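Local coordinates for beta-ketoacyl-[acyl-carrier-protein] synthase III (PDB 2X3E), which probably catalyses the condensation that starts fatty acid synthesis, condensing the acetyl group of acetyl-CoA with malonyl-ACP to give 3-oxobutanoyl-ACP with loss of carbon dioxide, at residues S242-L247 and N304-G309; G175-F180 and G317-R322; Q225-V230 and A258-Q263; C9-Y14 and A289-L294. The protein carries 1 engineered substitution. All coordinates share one frame; numbering follows the deposited sequence.

Contact 1 of 4, residues S242-L247 and N304-G309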
# COMPACT_ATOMS: atom_id res chain seq x y z
N SER A 242 -22.60 -15.09 -20.52
CA SER A 242 -23.76 -15.87 -20.06
C SER A 242 -23.43 -16.89 -18.96
O SER A 242 -24.33 -17.33 -18.24
CB SER A 242 -24.45 -16.57 -21.23
OG SER A 242 -23.59 -17.50 -21.87
N ASP A 243 -22.16 -17.28 -18.84
CA ASP A 243 -21.72 -18.24 -17.81
C ASP A 243 -21.59 -17.60 -16.43
O ASP A 243 -21.52 -18.30 -15.42
CB ASP A 243 -20.37 -18.86 -18.16
CG ASP A 243 -20.42 -19.78 -19.36
OD1 ASP A 243 -21.42 -20.51 -19.54
OD2 ASP A 243 -19.42 -19.80 -20.11
N LEU A 244 -21.53 -16.27 -16.39
CA LEU A 244 -21.41 -15.53 -15.13
C LEU A 244 -22.71 -15.58 -14.34
O LEU A 244 -23.77 -15.23 -14.87
CB LEU A 244 -21.08 -14.05 -15.39
CG LEU A 244 -19.69 -13.49 -15.19
CD1 LEU A 244 -19.78 -11.97 -15.32
CD2 LEU A 244 -19.10 -13.89 -13.84
N HIS A 245 -22.63 -16.02 -13.09
CA HIS A 245 -23.78 -15.97 -12.19
C HIS A 245 -23.82 -14.63 -11.45
O HIS A 245 -24.90 -14.08 -11.22
CB HIS A 245 -23.72 -17.10 -11.16
CG HIS A 245 -23.99 -18.46 -11.73
ND1 HIS A 245 -22.98 -19.28 -12.18
CD2 HIS A 245 -25.14 -19.14 -11.91
CE1 HIS A 245 -23.50 -20.41 -12.62
NE2 HIS A 245 -24.81 -20.35 -12.47
N HIS A 246 -22.64 -14.13 -11.08
CA HIS A 246 -22.53 -12.94 -10.22
C HIS A 246 -21.44 -11.99 -10.70
O HIS A 246 -20.28 -12.36 -10.81
CB HIS A 246 -22.22 -13.35 -8.78
CG HIS A 246 -23.10 -14.43 -8.26
ND1 HIS A 246 -24.45 -14.26 -8.07
CD2 HIS A 246 -22.82 -15.70 -7.87
CE1 HIS A 246 -24.97 -15.38 -7.61
NE2 HIS A 246 -24.00 -16.27 -7.48
N LEU A 247 -21.85 -10.75 -10.98
CA LEU A 247 -20.92 -9.67 -11.24
C LEU A 247 -21.00 -8.69 -10.07
O LEU A 247 -22.08 -8.17 -9.78
CB LEU A 247 -21.28 -8.96 -12.54
CG LEU A 247 -20.32 -7.84 -12.98
CD1 LEU A 247 -18.90 -8.35 -13.14
CD2 LEU A 247 -20.84 -7.21 -14.27
N ASN A 304 -20.26 -18.94 -10.72
CA ASN A 304 -19.21 -18.20 -11.42
C ASN A 304 -19.33 -16.71 -11.11
O ASN A 304 -20.38 -16.11 -11.32
CB ASN A 304 -19.31 -18.43 -12.93
CG ASN A 304 -19.09 -19.88 -13.32
OD1 ASN A 304 -18.35 -20.61 -12.65
ND2 ASN A 304 -19.74 -20.30 -14.40
N MET A 305 -18.24 -16.13 -10.62
CA MET A 305 -18.24 -14.75 -10.14
C MET A 305 -17.04 -13.95 -10.66
O MET A 305 -15.93 -14.48 -10.78
CB MET A 305 -18.24 -14.73 -8.61
CG MET A 305 -18.17 -13.35 -7.96
SD MET A 305 -18.17 -13.46 -6.16
CE MET A 305 -19.93 -13.66 -5.85
N VAL A 306 -17.29 -12.68 -10.97
CA VAL A 306 -16.23 -11.72 -11.24
C VAL A 306 -16.42 -10.48 -10.37
O VAL A 306 -17.53 -9.94 -10.26
CB VAL A 306 -16.18 -11.33 -12.72
CG1 VAL A 306 -15.19 -10.18 -12.97
CG2 VAL A 306 -15.79 -12.55 -13.56
N LEU A 307 -15.33 -10.06 -9.73
CA LEU A 307 -15.28 -8.81 -9.00
C LEU A 307 -14.51 -7.85 -9.89
O LEU A 307 -13.50 -8.23 -10.48
CB LEU A 307 -14.54 -8.99 -7.67
CG LEU A 307 -14.91 -10.20 -6.82
CD1 LEU A 307 -14.07 -10.23 -5.54
CD2 LEU A 307 -16.39 -10.20 -6.49
N THR A 308 -14.97 -6.62 -9.99
CA THR A 308 -14.32 -5.66 -10.87
C THR A 308 -14.35 -4.24 -10.30
O THR A 308 -15.33 -3.82 -9.67
CB THR A 308 -14.94 -5.70 -12.28
OG1 THR A 308 -14.19 -4.86 -13.17
CG2 THR A 308 -16.39 -5.26 -12.25
N GLY A 309 -13.25 -3.51 -10.51
CA GLY A 309 -13.12 -2.15 -10.04
C GLY A 309 -12.49 -1.21 -11.06
O GLY A 309 -11.77 -1.64 -11.95
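N304 binds D243 through its side chain, and H245 and H246 through its backbone N-H and C=O. ND2 of N304 reaches D243 O at 2.9 Å along a nearly straight N-H (165°). The oxygen lies in the N304 amide plane, whereas the donor stands above the carbonyl plane of D243. A chi1 of -71° sets CG of H245 beside its own backbone N, and ND1 accepts the main-chain N-H of N304 at 3.1 Å, tilted 28° out of the ring plane. In a neutral ring this would be consistent with the proton on NE2. Two donors grip N304 O: H245 N at 2.9 Å and, more in line with the carbonyl, H246 N at 3.0 Å. Beyond this point the segments pair as parallel strands, the two ends of a beta-alpha-beta crossover in the C-terminal half of the thiolase fold, with helices 254-264 and 285-295 in the connection. H246 O accepts V306 N at 3.0 Å and also faces M305 CA at 3.2 Å, a CA-H...O contact. Polar ends that point elsewhere are matched outside the pair: H246 NE2 takes R300 N, D243 OD2 takes Q240 N, L244 O takes R270 NH1, and T308 OG1 bonds S318 OG. On the face of H246 and M305, the M305 methyl CE touches H246 CB at 3.7 Å. Under the other face L247 and V306 lie side by side, pointing the same way, while L244 crosses V306 at about a right angle, CD2 against CG2 at 3.6 Å.

Contact 2 of 4, residues G175-F180 and G317-R322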
# COMPACT_ATOMS: atom_id res chain seq x y z
N GLY A 175 -13.78 -20.88 -4.41
CA GLY A 175 -13.24 -19.72 -3.69
C GLY A 175 -11.81 -19.37 -4.06
O GLY A 175 -11.32 -18.31 -3.68
N ALA A 176 -11.14 -20.26 -4.79
CA ALA A 176 -9.80 -19.97 -5.29
C ALA A 176 -9.86 -18.83 -6.31
O ALA A 176 -10.73 -18.80 -7.18
CB ALA A 176 -9.19 -21.21 -5.93
N LEU A 177 -8.93 -17.90 -6.18
CA LEU A 177 -8.85 -16.78 -7.12
C LEU A 177 -8.25 -17.33 -8.41
O LEU A 177 -7.12 -17.80 -8.42
CB LEU A 177 -7.98 -15.66 -6.54
CG LEU A 177 -8.37 -15.14 -5.15
CD1 LEU A 177 -7.41 -14.03 -4.74
CD2 LEU A 177 -9.81 -14.67 -5.10
N LEU A 178 -9.02 -17.26 -9.50
CA LEU A 178 -8.70 -17.99 -10.74
C LEU A 178 -7.87 -17.24 -11.79
O LEU A 178 -7.02 -17.84 -12.48
CB LEU A 178 -10.00 -18.47 -11.40
CG LEU A 178 -10.80 -19.50 -10.61
CD1 LEU A 178 -12.08 -19.83 -11.35
CD2 LEU A 178 -9.96 -20.75 -10.36
N ALA A 179 -8.15 -15.96 -11.96
CA ALA A 179 -7.49 -15.14 -12.97
C ALA A 179 -7.64 -13.68 -12.58
O ALA A 179 -8.65 -13.32 -12.00
CB ALA A 179 -8.10 -15.38 -14.34
N PHE A 180 -6.63 -12.87 -12.89
CA PHE A 180 -6.66 -11.44 -12.63
C PHE A 180 -6.48 -10.63 -13.91
O PHE A 180 -5.84 -11.08 -14.87
CB PHE A 180 -5.54 -11.03 -11.67
CG PHE A 180 -5.80 -11.35 -10.24
CD1 PHE A 180 -6.36 -10.41 -9.40
CD2 PHE A 180 -5.43 -12.57 -9.72
CE1 PHE A 180 -6.58 -10.69 -8.06
CE2 PHE A 180 -5.65 -12.86 -8.38
CZ PHE A 180 -6.22 -11.92 -7.56
N GLY A 317 -9.24 -3.18 -12.54
CA GLY A 317 -8.91 -4.60 -12.53
C GLY A 317 -10.11 -5.47 -12.23
O GLY A 317 -11.14 -4.99 -11.76
N SER A 318 -9.96 -6.76 -12.52
CA SER A 318 -10.99 -7.73 -12.19
C SER A 318 -10.35 -9.05 -11.75
O SER A 318 -9.18 -9.31 -12.03
CB SER A 318 -11.89 -7.99 -13.40
OG SER A 318 -12.39 -6.78 -13.94
N VAL A 319 -11.15 -9.84 -11.04
CA VAL A 319 -10.75 -11.17 -10.56
C VAL A 319 -11.91 -12.13 -10.75
O VAL A 319 -13.05 -11.78 -10.45
CB VAL A 319 -10.43 -11.15 -9.05
CG1 VAL A 319 -9.75 -12.45 -8.63
CG2 VAL A 319 -9.57 -9.95 -8.69
N ALA A 320 -11.62 -13.33 -11.25
CA ALA A 320 -12.63 -14.38 -11.40
C ALA A 320 -12.45 -15.41 -10.29
O ALA A 320 -11.32 -15.74 -9.94
CB ALA A 320 -12.51 -15.06 -12.75
N LEU A 321 -13.56 -15.90 -9.76
CA LEU A 321 -13.55 -17.01 -8.81
C LEU A 321 -14.91 -17.70 -8.83
O LEU A 321 -15.89 -17.12 -9.30
CB LEU A 321 -13.24 -16.51 -7.39
CG LEU A 321 -14.30 -15.67 -6.66
CD1 LEU A 321 -13.98 -15.58 -5.16
CD2 LEU A 321 -14.44 -14.27 -7.27
N ARG A 322 -14.97 -18.93 -8.34
CA ARG A 322 -16.26 -19.55 -8.04
C ARG A 322 -16.55 -19.30 -6.57
O ARG A 322 -15.66 -19.45 -5.73
CB ARG A 322 -16.24 -21.04 -8.36
CG ARG A 322 -16.16 -21.33 -9.87
CD ARG A 322 -16.23 -22.82 -10.17
NE ARG A 322 -15.20 -23.56 -9.44
CZ ARG A 322 -15.42 -24.58 -8.60
NH1 ARG A 322 -16.65 -25.05 -8.37
NH2 ARG A 322 -14.38 -25.15 -7.99
O HOH W 1 -12.72 -20.51 -7.45
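L177-F180 and G317-R322 run as antiparallel strands, their axes 4.7 Å apart at closest approach and their directions 156° apart, with L178 N bonded to A320 O at 2.8 Å and A320 N to A179 O at 3.1 Å. They join strand 177-184 to strand 315-322 in the C-terminal-half sheet of the thiolase fold; G175 and L177 also make backbone bonds to V8 and A6 of strand 5-14. Going from L177, nearest L321, to F180, nearest V319, the first chain spends one residue more than its partner, and L178 departs from the extended shape (psi -39°). At the far end the pairing opens: the bond from G175 N to R322 O is bent and weak, and a water bridges the gap by donating to A176 O at 2.6 Å and accepting from R322 N at 2.9 Å. The positive phi of G175 (98°) is one that calls for glycine. L177, V319, L321 and F180 share one face. There V319 CG1 lies over the phenyl face of F180 in a CH-pi contact 3.9 Å from the ring centroid. V319 has two deposited conformers, so this detail is doubtful. The ring also packs on L119 and A120 of helix 114-127 and on L130 of the second subunit. L178 points toward the partner strand, its CB near A320 CB; on the face of A179 and A320, helix 215-237 covers A179. S318 OG bonds S229 OG of that helix. L321 CB sits 3.4 Å from A176 O, and A179 N, buried by the contact, has no partner in the model.

Contact 3 of 4, residues Q225-V230 and A258-Q263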
# COMPACT_ATOMS: atom_id res chain seq x y z
N GLN A 225 -14.23 0.83 -18.84
CA GLN A 225 -13.06 0.29 -18.13
C GLN A 225 -13.40 -1.01 -17.40
O GLN A 225 -12.67 -2.00 -17.52
CB GLN A 225 -12.53 1.32 -17.12
CG GLN A 225 -11.85 2.52 -17.75
CD GLN A 225 -10.36 2.32 -17.96
OE1 GLN A 225 -9.87 1.20 -17.91
NE2 GLN A 225 -9.65 3.40 -18.21
N MET A 226 -14.51 -1.01 -16.67
CA MET A 226 -14.90 -2.21 -15.94
C MET A 226 -15.42 -3.30 -16.89
O MET A 226 -15.05 -4.46 -16.74
CB MET A 226 -15.89 -1.88 -14.82
CG MET A 226 -15.19 -1.45 -13.53
SD MET A 226 -16.30 -1.25 -12.13
CE MET A 226 -17.77 -1.95 -12.86
N SER A 227 -16.24 -2.93 -17.87
CA SER A 227 -16.77 -3.89 -18.85
C SER A 227 -15.65 -4.60 -19.61
O SER A 227 -15.65 -5.83 -19.75
CB SER A 227 -17.67 -3.18 -19.86
OG SER A 227 -18.74 -2.52 -19.22
N ASP A 228 -14.69 -3.83 -20.10
CA ASP A 228 -13.57 -4.40 -20.85
C ASP A 228 -12.69 -5.28 -19.96
O ASP A 228 -12.22 -6.33 -20.39
CB ASP A 228 -12.71 -3.30 -21.50
CG ASP A 228 -13.46 -2.52 -22.58
OD1 ASP A 228 -14.38 -3.07 -23.23
OD2 ASP A 228 -13.10 -1.33 -22.81
N SER A 229 -12.48 -4.85 -18.71
CA SER A 229 -11.67 -5.62 -17.76
C SER A 229 -12.32 -6.97 -17.45
O SER A 229 -11.65 -8.01 -17.42
CB SER A 229 -11.43 -4.82 -16.47
OG SER A 229 -10.63 -5.56 -15.55
N VAL A 230 -13.64 -6.95 -17.24
CA VAL A 230 -14.40 -8.18 -17.05
C VAL A 230 -14.21 -9.09 -18.26
O VAL A 230 -13.89 -10.26 -18.11
CB VAL A 230 -15.91 -7.91 -16.82
CG1 VAL A 230 -16.69 -9.23 -16.77
CG2 VAL A 230 -16.12 -7.12 -15.53
N ALA A 258 -25.71 -0.96 -14.10
CA ALA A 258 -26.51 -1.50 -15.20
C ALA A 258 -25.85 -1.29 -16.57
O ALA A 258 -25.99 -2.13 -17.46
CB ALA A 258 -27.90 -0.91 -15.20
N ALA A 259 -25.14 -0.17 -16.74
CA ALA A 259 -24.43 0.11 -17.99
C ALA A 259 -23.29 -0.88 -18.24
O ALA A 259 -22.99 -1.20 -19.39
CB ALA A 259 -23.90 1.55 -18.01
N VAL A 260 -22.65 -1.35 -17.17
CA VAL A 260 -21.63 -2.38 -17.31
C VAL A 260 -22.26 -3.70 -17.81
O VAL A 260 -21.74 -4.31 -18.75
CB VAL A 260 -20.84 -2.59 -16.00
CG1 VAL A 260 -19.95 -3.84 -16.09
CG2 VAL A 260 -19.99 -1.36 -15.71
N ALA A 261 -23.37 -4.11 -17.21
CA ALA A 261 -24.12 -5.28 -17.68
C ALA A 261 -24.52 -5.16 -19.16
O ALA A 261 -24.34 -6.10 -19.94
CB ALA A 261 -25.37 -5.50 -16.81
N ASP A 262 -25.05 -3.99 -19.52
CA ASP A 262 -25.43 -3.69 -20.90
C ASP A 262 -24.28 -3.98 -21.87
O ASP A 262 -24.48 -4.66 -22.88
CB ASP A 262 -25.89 -2.23 -21.02
CG ASP A 262 -26.23 -1.83 -22.45
OD1 ASP A 262 -26.93 -2.59 -23.14
OD2 ASP A 262 -25.78 -0.74 -22.87
N GLN A 263 -23.10 -3.47 -21.57
CA GLN A 263 -21.94 -3.68 -22.45
C GLN A 263 -21.59 -5.15 -22.64
O GLN A 263 -21.16 -5.56 -23.72
CB GLN A 263 -20.69 -2.94 -21.93
CG GLN A 263 -20.76 -1.43 -22.05
CD GLN A 263 -20.82 -0.94 -23.48
OE1 GLN A 263 -20.11 -1.44 -24.36
NE2 GLN A 263 -21.67 0.05 -23.73
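S227 comes up against V260 and Q263 where two helices of the C-terminal half of the thiolase fold meet, both lying on the same strand: V230 and V260 each touch L247. The axes of 225-230 and 258-263 pass 8.9 Å apart, with directions differing by 44°. The closest packing is around the small serine, which brings the S227 and V260 CA atoms to within 5.3 Å. S227 OG turns beside its own backbone N (chi1 -58°), where it bonds V223 O one turn earlier, so across the interface OG makes only van der Waals contact within the two segments: V260 CA lies 3.5 Å from OG. On the inner side, M226 crosses V260 at about a right angle and puts CE 3.7 Å from V260 CG2. M226 and S227 each have two deposited conformers, so the fine distances, M226 CE to V260 CG2 above all, are doubtful. The M226 side chain is about 4 Å from that of H250, a predicted active-site residue, so this side probably borders the catalytic region. The outer side is looser: beyond CB the solvent-exposed Q263 chain bends at chi2 and carries its amide onward. Its root still belongs to the tight cluster, Q263 CB approaching S227 OG to 3.4 Å.

Contact 4 of 4, residues C9-Y14 and A289-L294; sequences CGLGSY and ALAHGL
L11 extends toward A291 with CG anti to the backbone N (chi1 179°), and its CD2 reaches the helix; in S13 a chi1 of 70° holds OG between the backbone N and the carbonyl carbon, against the same alanine. CD2 of L11 does most of the touching. It rests on the helix backbone, 3.7 Å from A291 N, and has L290 CB at 4.0 Å and L294 CD2 at 4.0 Å, so a single methyl meets three residues on one side of the helix, L290, A291 and L294. Two residues further along the strand, S13 OG meets A291 CB at 3.7 Å; the small alanine is what faces the strand here. The axes of 9-14 and 289-294 cross steeply, at 106°, and pass 8.3 Å apart. Before L11, C9 and G10 both face V165 in a classic beta bulge, while L11 N is held by S67 OG. Strand 5-14 lies beside strand 160-169 in the N-terminal-half sheet, and L11 also touches V164 there. Helix 285-295 lies between this sheet and the C-terminal-half one, in the central helical layer of the thiolase fold: L290 reaches V248, M305 and L307 of strands 246-249 and 304-311.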
# COMPACT_ATOMS: atom_id res chain seq x y z
N CYS A 9 -12.39 -17.79 2.23
CA CYS A 9 -13.03 -18.66 3.23
C CYS A 9 -13.77 -17.93 4.35
O CYS A 9 -14.29 -18.57 5.25
CB CYS A 9 -11.99 -19.63 3.82
SG CYS A 9 -10.61 -18.87 4.68
N GLY A 10 -13.87 -16.60 4.26
CA GLY A 10 -14.57 -15.81 5.27
C GLY A 10 -14.93 -14.43 4.76
O GLY A 10 -14.21 -13.87 3.93
N LEU A 11 -16.05 -13.90 5.24
CA LEU A 11 -16.53 -12.57 4.86
C LEU A 11 -17.11 -11.88 6.08
O LEU A 11 -17.82 -12.51 6.88
CB LEU A 11 -17.59 -12.66 3.75
CG LEU A 11 -18.22 -11.36 3.24
CD1 LEU A 11 -17.23 -10.55 2.43
CD2 LEU A 11 -19.46 -11.66 2.42
N GLY A 12 -16.81 -10.60 6.23
CA GLY A 12 -17.41 -9.78 7.28
C GLY A 12 -17.44 -8.34 6.85
O GLY A 12 -16.79 -7.95 5.88
N SER A 13 -18.23 -7.53 7.54
CA SER A 13 -18.35 -6.12 7.20
C SER A 13 -18.82 -5.31 8.39
O SER A 13 -19.31 -5.87 9.38
CB SER A 13 -19.32 -5.94 6.04
OG SER A 13 -20.65 -6.22 6.43
N TYR A 14 -18.66 -3.99 8.28
CA TYR A 14 -19.18 -3.07 9.28
C TYR A 14 -19.50 -1.73 8.63
O TYR A 14 -18.71 -1.18 7.86
CB TYR A 14 -18.17 -2.88 10.42
CG TYR A 14 -18.68 -1.95 11.49
CD1 TYR A 14 -19.64 -2.37 12.41
CD2 TYR A 14 -18.22 -0.63 11.58
CE1 TYR A 14 -20.13 -1.52 13.39
CE2 TYR A 14 -18.70 0.23 12.57
CZ TYR A 14 -19.65 -0.22 13.47
OH TYR A 14 -20.14 0.61 14.45
N ALA A 289 -20.89 -5.06 -0.98
CA ALA A 289 -21.86 -5.64 -1.92
C ALA A 289 -21.95 -7.16 -1.75
O ALA A 289 -23.05 -7.72 -1.76
CB ALA A 289 -21.51 -5.26 -3.38
N LEU A 290 -20.81 -7.82 -1.59
CA LEU A 290 -20.78 -9.25 -1.27
C LEU A 290 -21.58 -9.57 0.00
O LEU A 290 -22.36 -10.53 0.01
CB LEU A 290 -19.33 -9.76 -1.14
CG LEU A 290 -18.54 -9.94 -2.44
CD1 LEU A 290 -17.08 -10.29 -2.16
CD2 LEU A 290 -19.19 -11.01 -3.34
N ALA A 291 -21.39 -8.79 1.06
CA ALA A 291 -22.11 -9.01 2.32
C ALA A 291 -23.63 -8.87 2.11
O ALA A 291 -24.41 -9.64 2.66
CB ALA A 291 -21.63 -8.04 3.40
N HIS A 292 -24.02 -7.89 1.30
CA HIS A 292 -25.42 -7.71 0.92
C HIS A 292 -25.97 -8.94 0.20
O HIS A 292 -27.04 -9.44 0.54
CB HIS A 292 -25.57 -6.46 0.05
CG HIS A 292 -26.90 -6.33 -0.60
ND1 HIS A 292 -28.01 -5.86 0.07
CD2 HIS A 292 -27.31 -6.59 -1.86
CE1 HIS A 292 -29.05 -5.84 -0.75
NE2 HIS A 292 -28.65 -6.29 -1.93
N GLY A 293 -25.23 -9.42 -0.79
CA GLY A 293 -25.63 -10.62 -1.53
C GLY A 293 -25.78 -11.84 -0.64
O GLY A 293 -26.71 -12.62 -0.79
N LEU A 294 -24.85 -12.01 0.30
CA LEU A 294 -24.91 -13.13 1.24
C LEU A 294 -26.12 -13.01 2.18
O LEU A 294 -26.82 -14.00 2.40
CB LEU A 294 -23.60 -13.21 2.04
CG LEU A 294 -23.35 -14.49 2.83
CD1 LEU A 294 -23.29 -15.69 1.90
CD2 LEU A 294 -22.06 -14.39 3.64

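In the fold
Strand segment 9-14 comes first and waits almost the whole chain for its partner 289-294, so contact 4 closes the longest loop. Next, 175-180 opens the loop that 317-322 closes in contact 2, and both contact 1 and contact 3 are nested inside it. Contact 3 (225-230 with 258-263) also lies within the loop of contact 4 and crosses contact 1, whose segments 242-247 and 304-309 alternate with it. Contact 4 crosses contacts 1 and 2. Contacts 1 and 2 share the C-terminal-half sheet through neighbouring strands 304-311 and 315-322; contact 3 packs its helices on that sheet, and contact 4 ties the buried helix 285-295 to the N-terminal-half sheet.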